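Local coordinates for Serine/threonine-protein kinase Tel1 (PDB 6SKY) that probably phosphorylates serine or threonine of its protein substrates with ATP to signal DNA damage, as an ATM-type checkpoint kinase, at residues 2450-2453 and 2454-2457; 2489-2492 and 2493-2497; 2421-2424 and 2425-2428; 2441-2444 and 2445-2448. All coordinates share one frame; numbering follows the deposited sequence.

Contact 1 of 4, residues 2450-2453 and 2454-2457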
loop_
_atom_site.group_PDB
_atom_site.type_symbol
_atom_site.label_atom_id
_atom_site.label_comp_id
_atom_site.label_asym_id
_atom_site.label_seq_id
_atom_site.Cartn_x
_atom_site.Cartn_y
_atom_site.Cartn_z
ATOM N N ILE A 2450 28.973 34.439 21.270
ATOM C CA ILE A 2450 29.075 34.877 22.654
ATOM C C ILE A 2450 27.894 35.759 23.027
ATOM O O ILE A 2450 27.361 35.668 24.137
ATOM C CB ILE A 2450 30.421 35.584 22.871
ATOM C CG1 ILE A 2450 31.517 34.537 23.028
ATOM C CG2 ILE A 2450 30.365 36.497 24.066
ATOM C CD1 ILE A 2450 32.894 35.105 23.097
ATOM N N ASP A 2451 27.436 36.592 22.096
ATOM C CA ASP A 2451 26.287 37.441 22.378
ATOM C C ASP A 2451 25.014 36.619 22.505
ATOM O O ASP A 2451 24.176 36.893 23.368
ATOM C CB ASP A 2451 26.146 38.494 21.289
ATOM C CG ASP A 2451 25.104 39.533 21.617
ATOM O OD1 ASP A 2451 25.167 40.104 22.723
ATOM O OD2 ASP A 2451 24.228 39.791 20.769
ATOM N N LEU A 2452 24.858 35.594 21.669
ATOM C CA LEU A 2452 23.692 34.727 21.784
ATOM C C LEU A 2452 23.691 33.969 23.102
ATOM O O LEU A 2452 22.654 33.870 23.766
ATOM C CB LEU A 2452 23.649 33.756 20.612
ATOM C CG LEU A 2452 22.556 32.698 20.623
ATOM C CD1 LEU A 2452 21.230 33.326 20.319
ATOM C CD2 LEU A 2452 22.869 31.623 19.628
ATOM N N VAL A 2453 24.838 33.412 23.495
ATOM C CA VAL A 2453 24.911 32.689 24.762
ATOM C C VAL A 2453 24.624 33.624 25.927
ATOM O O VAL A 2453 23.914 33.264 26.874
ATOM C CB VAL A 2453 26.280 32.004 24.901
ATOM C CG1 VAL A 2453 26.495 31.537 26.307
ATOM C CG2 VAL A 2453 26.375 30.843 23.958
ATOM N N TYR A 2454 25.157 34.842 25.871
ATOM C CA TYR A 2454 24.890 35.833 26.903
ATOM C C TYR A 2454 23.401 36.132 27.021
ATOM O O TYR A 2454 22.845 36.153 28.123
ATOM C CB TYR A 2454 25.678 37.098 26.584
ATOM C CG TYR A 2454 25.478 38.226 27.547
ATOM C CD1 TYR A 2454 26.186 38.282 28.725
ATOM C CD2 TYR A 2454 24.592 39.246 27.267
ATOM C CE1 TYR A 2454 26.005 39.311 29.603
ATOM C CE2 TYR A 2454 24.407 40.276 28.138
ATOM C CZ TYR A 2454 25.116 40.305 29.305
ATOM O OH TYR A 2454 24.933 41.343 30.182
ATOM N N ARG A 2455 22.735 36.370 25.891
ATOM C CA ARG A 2455 21.313 36.688 25.936
ATOM C C ARG A 2455 20.478 35.514 26.420
ATOM O O ARG A 2455 19.476 35.716 27.112
ATOM C CB ARG A 2455 20.839 37.154 24.568
ATOM C CG ARG A 2455 21.370 38.511 24.198
ATOM C CD ARG A 2455 20.739 39.045 22.937
ATOM N NE ARG A 2455 21.058 38.231 21.774
ATOM C CZ ARG A 2455 20.170 37.518 21.098
ATOM N NH1 ARG A 2455 20.550 36.807 20.056
ATOM N NH2 ARG A 2455 18.899 37.529 21.460
ATOM N N ILE A 2456 20.865 34.283 26.085
ATOM C CA ILE A 2456 20.142 33.135 26.624
ATOM C C ILE A 2456 20.299 33.068 28.132
ATOM O O ILE A 2456 19.329 32.835 28.858
ATOM C CB ILE A 2456 20.607 31.829 25.966
ATOM C CG1 ILE A 2456 20.279 31.824 24.486
ATOM C CG2 ILE A 2456 19.939 30.658 26.631
ATOM C CD1 ILE A 2456 20.902 30.686 23.764
ATOM N N CYS A 2457 21.517 33.262 28.635
ATOM C CA CYS A 2457 21.718 33.201 30.078
ATOM C C CYS A 2457 21.053 34.353 30.807
ATOM O O CYS A 2457 20.782 34.235 32.002
ATOM C CB CYS A 2457 23.203 33.177 30.411
ATOM S SG CYS A 2457 24.060 31.755 29.767
#
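D2451 and R2455, one helical turn apart, set carboxylate and guanidinium at an angle: the two planes are turned 46° against each other. OD2 of D2451 comes to the edge of the guanidinium, close to its plane, and lies 3.7 Å from R2455 NE in a long salt bridge. D2451 holds CG anti to its backbone N (chi1 -172°), while the arginine chain bends at chi3 (-64°), which carries its outer end round toward L2452. There NH1 of R2455 rests 3.6 Å from L2452 CD1, an oblique approach to a methyl group. These pairs ride on the alpha-helix 2444-2459 within the helical FAT region, where R2455 N donates to D2451 O at 3.0 Å and I2456 N to L2452 O at 3.0 Å, the usual i to i+4 bonds. On the buried flank the branched chains of L2452 and I2456 slant past one another, CG of L2452 4.1 Å from CD1 of I2456, and both also touch L2434. V2453 CG1 faces the sulfur of C2457 at 4.2 Å (SG), and I2468 of helix 2461-2472 packs on both residues.

Contact 2 of 4, residues 2489-2492 and 2493-2497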
loop_
_atom_site.group_PDB
_atom_site.type_symbol
_atom_site.label_atom_id
_atom_site.label_comp_id
_atom_site.label_asym_id
_atom_site.label_seq_id
_atom_site.Cartn_x
_atom_site.Cartn_y
_atom_site.Cartn_z
ATOM N N ALA A 2489 36.765 32.259 27.231
ATOM C CA ALA A 2489 35.542 32.884 26.741
ATOM C C ALA A 2489 34.410 32.745 27.745
ATOM O O ALA A 2489 33.676 33.708 28.006
ATOM C CB ALA A 2489 35.144 32.279 25.403
ATOM N N THR A 2490 34.247 31.555 28.322
ATOM C CA THR A 2490 33.203 31.392 29.321
ATOM C C THR A 2490 33.485 32.232 30.557
ATOM O O THR A 2490 32.549 32.723 31.191
ATOM C CB THR A 2490 33.051 29.924 29.683
ATOM O OG1 THR A 2490 33.177 29.134 28.500
ATOM C CG2 THR A 2490 31.693 29.677 30.263
ATOM N N ASP A 2491 34.757 32.448 30.891
ATOM C CA ASP A 2491 35.079 33.318 32.016
ATOM C C ASP A 2491 34.690 34.760 31.729
ATOM O O ASP A 2491 34.193 35.460 32.617
ATOM C CB ASP A 2491 36.564 33.221 32.338
ATOM C CG ASP A 2491 36.824 32.984 33.805
ATOM O OD1 ASP A 2491 35.877 33.110 34.604
ATOM O OD2 ASP A 2491 37.977 32.664 34.159
ATOM N N LYS A 2492 34.910 35.226 30.500
ATOM C CA LYS A 2492 34.473 36.579 30.153
ATOM C C LYS A 2492 32.959 36.708 30.229
ATOM O O LYS A 2492 32.439 37.715 30.729
ATOM C CB LYS A 2492 34.965 36.959 28.761
ATOM C CG LYS A 2492 36.467 36.958 28.629
ATOM C CD LYS A 2492 36.892 37.161 27.197
ATOM C CE LYS A 2492 38.334 36.744 27.005
ATOM N NZ LYS A 2492 38.791 36.965 25.610
ATOM N N ILE A 2493 32.230 35.699 29.745
ATOM C CA ILE A 2493 30.771 35.748 29.827
ATOM C C ILE A 2493 30.312 35.739 31.279
ATOM O O ILE A 2493 29.335 36.398 31.634
ATOM C CB ILE A 2493 30.134 34.594 29.035
ATOM C CG1 ILE A 2493 30.372 34.767 27.548
ATOM C CG2 ILE A 2493 28.644 34.540 29.273
ATOM C CD1 ILE A 2493 29.671 33.738 26.733
ATOM N N ALA A 2494 31.006 34.994 32.144
ATOM C CA ALA A 2494 30.634 34.973 33.556
ATOM C C ALA A 2494 30.872 36.325 34.215
ATOM O O ALA A 2494 30.038 36.805 34.996
ATOM C CB ALA A 2494 31.410 33.884 34.282
ATOM N N LYS A 2495 32.017 36.946 33.923
ATOM C CA LYS A 2495 32.283 38.280 34.442
ATOM C C LYS A 2495 31.228 39.268 33.974
ATOM O O LYS A 2495 30.831 40.162 34.726
ATOM C CB LYS A 2495 33.666 38.749 34.009
ATOM C CG LYS A 2495 34.810 37.935 34.558
ATOM C CD LYS A 2495 36.068 38.187 33.747
ATOM C CE LYS A 2495 37.156 37.184 34.076
ATOM N NZ LYS A 2495 38.199 37.141 33.019
ATOM N N ALA A 2496 30.767 39.128 32.731
ATOM C CA ALA A 2496 29.741 40.040 32.239
ATOM C C ALA A 2496 28.386 39.752 32.863
ATOM O O ALA A 2496 27.596 40.675 33.078
ATOM C CB ALA A 2496 29.653 39.959 30.719
ATOM N N LEU A 2497 28.094 38.484 33.152
ATOM C CA LEU A 2497 26.838 38.138 33.808
ATOM C C LEU A 2497 26.775 38.717 35.208
ATOM O O LEU A 2497 25.713 39.159 35.654
ATOM C CB LEU A 2497 26.664 36.625 33.876
ATOM C CG LEU A 2497 26.073 35.901 32.680
ATOM C CD1 LEU A 2497 25.860 34.465 33.041
ATOM C CD2 LEU A 2497 24.774 36.545 32.276
#
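K2495 swings CG anti to its own carbonyl carbon (chi1 -64°) and runs extended from there, a path that leads the lysine chain back over the preceding turn to D2491. Its CG passes 3.2 Å from the carbonyl oxygen D2491 O, and further out CE of K2495 lies 4.2 Å from the carboxylate carbon CG of D2491. The charged ends stop short of contact: D2491 OD2 and K2495 NZ are 4.6 Å apart, so the opposite charges may attract through space without forming a salt bridge. What does bind the two residues is the backbone, K2495 N donating to D2491 O at 2.9 Å with an N-H...O angle of 166°. Three more i to i+4 bonds of the same kind run beside it, including I2493 N to A2489 O at 3.0 Å, and make this the regular last part of the alpha-helix 2483-2497. On the opposite flank from the charged pair, CG1 of I2493 lies 3.5 Å from A2489 O, its first torsion (chi1 -67°) laying the branch back along the helix. CB of A2494 lies 3.5 Å from T2490 O. The hydroxyl of the buried T2490 is satisfied one turn back, OG1 bonding to R2486 O, and at the far end K2495 O receives the hydroxyl of S2498. The helix is held between two others: T2490 and A2494 meet I2468 of helix 2461-2472, while I2493 packs on I2450 and V2453 of helix 2444-2459 and, with A2489, on the loop residue L2438.

Contact 3 of 4, residues 2421-2424 and 2425-2428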
loop_
_atom_site.group_PDB
_atom_site.type_symbol
_atom_site.label_atom_id
_atom_site.label_comp_id
_atom_site.label_asym_id
_atom_site.label_seq_id
_atom_site.Cartn_x
_atom_site.Cartn_y
_atom_site.Cartn_z
ATOM N N LYS A 2421 16.098 38.847 16.262
ATOM C CA LYS A 2421 14.646 38.869 16.262
ATOM C C LYS A 2421 14.040 37.552 16.694
ATOM O O LYS A 2421 12.819 37.463 16.832
ATOM C CB LYS A 2421 14.136 39.253 14.878
ATOM C CG LYS A 2421 14.629 40.608 14.450
ATOM C CD LYS A 2421 14.422 40.850 12.981
ATOM C CE LYS A 2421 15.142 42.109 12.561
ATOM N NZ LYS A 2421 14.858 42.458 11.149
ATOM N N VAL A 2422 14.857 36.533 16.916
ATOM C CA VAL A 2422 14.373 35.248 17.399
ATOM C C VAL A 2422 14.286 35.314 18.915
ATOM O O VAL A 2422 15.218 35.806 19.563
ATOM C CB VAL A 2422 15.291 34.105 16.948
ATOM C CG1 VAL A 2422 14.643 32.778 17.224
ATOM C CG2 VAL A 2422 15.609 34.242 15.492
ATOM N N PRO A 2423 13.195 34.864 19.523
ATOM C CA PRO A 2423 13.180 34.713 20.977
ATOM C C PRO A 2423 14.245 33.724 21.419
ATOM O O PRO A 2423 14.452 32.689 20.789
ATOM C CB PRO A 2423 11.773 34.183 21.259
ATOM C CG PRO A 2423 10.989 34.547 20.076
ATOM C CD PRO A 2423 11.905 34.509 18.922
ATOM N N THR A 2424 14.927 34.044 22.513
ATOM C CA THR A 2424 15.987 33.157 22.963
ATOM C C THR A 2424 15.462 31.872 23.576
ATOM O O THR A 2424 16.261 30.989 23.880
ATOM C CB THR A 2424 16.890 33.867 23.962
ATOM O OG1 THR A 2424 16.088 34.571 24.909
ATOM C CG2 THR A 2424 17.776 34.845 23.249
ATOM N N ARG A 2425 14.155 31.739 23.766
ATOM C CA ARG A 2425 13.624 30.485 24.274
ATOM C C ARG A 2425 13.665 29.378 23.238
ATOM O O ARG A 2425 13.423 28.220 23.586
ATOM C CB ARG A 2425 12.194 30.676 24.758
ATOM C CG ARG A 2425 11.221 30.960 23.657
ATOM C CD ARG A 2425 9.813 31.018 24.169
ATOM N NE ARG A 2425 8.853 31.016 23.076
ATOM C CZ ARG A 2425 8.410 32.110 22.471
ATOM N NH1 ARG A 2425 7.537 32.013 21.485
ATOM N NH2 ARG A 2425 8.840 33.301 22.848
ATOM N N LYS A 2426 13.953 29.704 21.980
ATOM C CA LYS A 2426 14.098 28.687 20.954
ATOM C C LYS A 2426 15.450 28.001 21.029
ATOM O O LYS A 2426 15.576 26.843 20.625
ATOM C CB LYS A 2426 13.919 29.307 19.576
ATOM C CG LYS A 2426 12.760 30.250 19.462
ATOM C CD LYS A 2426 11.481 29.522 19.199
ATOM C CE LYS A 2426 10.422 30.497 18.761
ATOM N NZ LYS A 2426 9.222 29.806 18.258
ATOM N N PHE A 2427 16.462 28.692 21.539
ATOM C CA PHE A 2427 17.800 28.149 21.684
ATOM C C PHE A 2427 18.107 27.695 23.098
ATOM O O PHE A 2427 19.219 27.242 23.354
ATOM C CB PHE A 2427 18.837 29.187 21.267
ATOM C CG PHE A 2427 18.592 29.786 19.931
ATOM C CD1 PHE A 2427 18.895 29.090 18.785
ATOM C CD2 PHE A 2427 18.077 31.054 19.816
ATOM C CE1 PHE A 2427 18.670 29.639 17.556
ATOM C CE2 PHE A 2427 17.856 31.605 18.585
ATOM C CZ PHE A 2427 18.152 30.899 17.458
ATOM N N ALA A 2428 17.155 27.806 24.019
ATOM C CA ALA A 2428 17.471 27.618 25.426
ATOM C C ALA A 2428 17.875 26.189 25.739
ATOM O O ALA A 2428 18.681 25.964 26.647
ATOM C CB ALA A 2428 16.283 28.028 26.287
#
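P2423 O takes the backbone N-H of K2426 at 3.3 Å, an almost straight bond (169°) whose donor stands above the carbonyl plane, 48° out of it. This i to i+3 bond closes a type I beta turn, with T2424 and R2425 at its corner, in the loop that joins helix 2409-2418 to helix 2431-2434 of the FAT region. A second turn overlaps it: F2427 N donates to T2424 O at 3.3 Å, from still further above the carbonyl plane. The chain thus coils tightly, and the side chains fan out from it. R2425 starts with CG between its backbone N and carbonyl carbon (chi1 68°) and then extends, bringing its guanidinium back obliquely against the proline ring, NH2 3.5 Å from P2423 CB, while NH1 forms a salt bridge with D2389. Replacing the arginine by an alanine here would probably leave D2389 without this salt-bridge partner and strip the proline ring of the group that packs on it. K2426 leaves in another direction: its CG lies 3.9 Å from V2422 CG1, crossing that valine at about a right angle, before a bend at chi2 and a salt bridge from NZ to D2392. OG1 of the buried T2424 is hydrogen-bonded to D2459, the last residue of helix 2444-2459. F2427 is wedged among F2398, M2399 and I2456, and its ring crosses V2422 at about a right angle, CE2 of F2427 lying 3.7 Å from V2422 CG1.

Contact 4 of 4, residues 2441-2444 and 2445-2448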
loop_
_atom_site.group_PDB
_atom_site.type_symbol
_atom_site.label_atom_id
_atom_site.label_comp_id
_atom_site.label_asym_id
_atom_site.label_seq_id
_atom_site.Cartn_x
_atom_site.Cartn_y
_atom_site.Cartn_z
ATOM N N HIS A 2441 38.353 34.473 19.895
ATOM C CA HIS A 2441 39.100 34.587 18.659
ATOM C C HIS A 2441 38.884 35.896 17.921
ATOM O O HIS A 2441 39.578 36.135 16.929
ATOM C CB HIS A 2441 38.751 33.430 17.715
ATOM C CG HIS A 2441 39.468 32.160 18.037
ATOM N ND1 HIS A 2441 40.400 32.071 19.046
ATOM C CD2 HIS A 2441 39.396 30.930 17.481
ATOM C CE1 HIS A 2441 40.872 30.840 19.099
ATOM N NE2 HIS A 2441 40.279 30.127 18.161
ATOM N N ASN A 2442 37.955 36.738 18.359
ATOM C CA ASN A 2442 37.656 38.031 17.754
ATOM C C ASN A 2442 37.080 37.911 16.349
ATOM O O ASN A 2442 36.969 38.921 15.647
ATOM C CB ASN A 2442 38.886 38.942 17.722
ATOM C CG ASN A 2442 38.534 40.390 17.921
ATOM O OD1 ASN A 2442 37.644 40.719 18.702
ATOM N ND2 ASN A 2442 39.223 41.270 17.211
ATOM N N THR A 2443 36.710 36.710 15.917
ATOM C CA THR A 2443 36.021 36.540 14.652
ATOM C C THR A 2443 34.586 37.040 14.773
ATOM O O THR A 2443 34.104 37.357 15.860
ATOM C CB THR A 2443 36.033 35.075 14.235
ATOM O OG1 THR A 2443 37.191 34.439 14.782
ATOM C CG2 THR A 2443 36.081 34.956 12.729
ATOM N N LEU A 2444 33.894 37.119 13.637
ATOM C CA LEU A 2444 32.486 37.490 13.682
ATOM C C LEU A 2444 31.640 36.350 14.225
ATOM O O LEU A 2444 30.677 36.581 14.965
ATOM C CB LEU A 2444 32.002 37.908 12.297
ATOM C CG LEU A 2444 30.540 38.342 12.213
ATOM C CD1 LEU A 2444 30.247 39.438 13.206
ATOM C CD2 LEU A 2444 30.213 38.801 10.824
ATOM N N PHE A 2445 31.987 35.114 13.875
ATOM C CA PHE A 2445 31.264 33.971 14.409
ATOM C C PHE A 2445 31.284 33.974 15.926
ATOM O O PHE A 2445 30.266 33.702 16.566
ATOM C CB PHE A 2445 31.858 32.677 13.875
ATOM C CG PHE A 2445 31.249 31.447 14.463
ATOM C CD1 PHE A 2445 31.887 30.758 15.462
ATOM C CD2 PHE A 2445 30.043 30.977 14.013
ATOM C CE1 PHE A 2445 31.331 29.635 15.999
ATOM C CE2 PHE A 2445 29.493 29.853 14.551
ATOM C CZ PHE A 2445 30.136 29.187 15.544
ATOM N N GLN A 2446 32.425 34.301 16.526
ATOM C CA GLN A 2446 32.490 34.299 17.978
ATOM C C GLN A 2446 31.778 35.500 18.576
ATOM O O GLN A 2446 31.186 35.389 19.650
ATOM C CB GLN A 2446 33.937 34.246 18.447
ATOM C CG GLN A 2446 34.657 32.992 18.037
ATOM C CD GLN A 2446 34.042 31.748 18.623
ATOM O OE1 GLN A 2446 34.154 30.667 18.059
ATOM N NE2 GLN A 2446 33.400 31.890 19.769
ATOM N N LYS A 2447 31.795 36.643 17.902
ATOM C CA LYS A 2447 31.073 37.789 18.433
ATOM C C LYS A 2447 29.570 37.579 18.375
ATOM O O LYS A 2447 28.835 38.182 19.160
ATOM C CB LYS A 2447 31.465 39.054 17.682
ATOM C CG LYS A 2447 32.883 39.477 17.950
ATOM C CD LYS A 2447 33.207 40.779 17.262
ATOM C CE LYS A 2447 34.519 41.343 17.770
ATOM N NZ LYS A 2447 34.771 42.707 17.241
ATOM N N LEU A 2448 29.095 36.736 17.460
ATOM C CA LEU A 2448 27.677 36.399 17.438
ATOM C C LEU A 2448 27.353 35.299 18.435
ATOM O O LEU A 2448 26.324 35.356 19.115
ATOM C CB LEU A 2448 27.258 35.971 16.037
ATOM C CG LEU A 2448 27.400 36.989 14.916
ATOM C CD1 LEU A 2448 27.248 36.304 13.591
ATOM C CD2 LEU A 2448 26.364 38.057 15.068
#
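L2444 and L2448, with T2443 and K2447, form a local i to i+4 contact at the start of helix 2444-2459, where the loop from helix 2431-2434 turns into the first helical residues. L2444 and L2448 slant across each other one turn apart: CG of L2444 is 4.1 Å from CD1 of L2448. The second leucine holds CG anti to its carbonyl carbon (chi1 -62°), which lays its chain back along the helix and onto its own bond partner, L2444 O, which accepts L2448 N at 3.0 Å. Outside the pair, L2448 touches W2402 and K2416, so an alanine in its place would probably open a gap beside W2402 and leave L2444 without its apolar neighbour. K2447 runs extended past T2443 O, the acceptor of its backbone N at 3.2 Å, and lies alongside N2442, pointing the same way. There N2442 OD1 is 3.3 Å from K2447 CE and 3.8 Å from NZ. On another side CB of H2441 meets CG of Q2446 at 4.1 Å, and F2445 sends its ring into an edge-to-face stack with W2402. T2443 occupies the N-cap position, yet its side chain makes no capping bond; its carbonyl instead begins the i to i+4 series, the pattern of an alpha-helix N-terminus entered from a loop.

All four contacts are local, and three of them sit on two packed helices. Contacts 4 and 1 adjoin along helix 2444-2459, first its more exposed start and then its middle. Contact 2 lies on helix 2483-2497 and meets contact 1 through apolar atoms, as where V2453 CG1 is 3.9 Å from I2493 CD1. Contact 3, a loop of turns, packs on another flank of contact 1, with I2456 CD1 3.6 Å from F2427 CB. Contact 1 is therefore the shared centre; contacts 2, 3 and 4 do not touch one another. Contacts 1, 2 and 3 each bury four residues, contact 4 only two. D2451, K2492, K2495 and K2447 are exposed, whereas R2425 and K2426 of contact 3 reach aspartates elsewhere, D2389 and D2392.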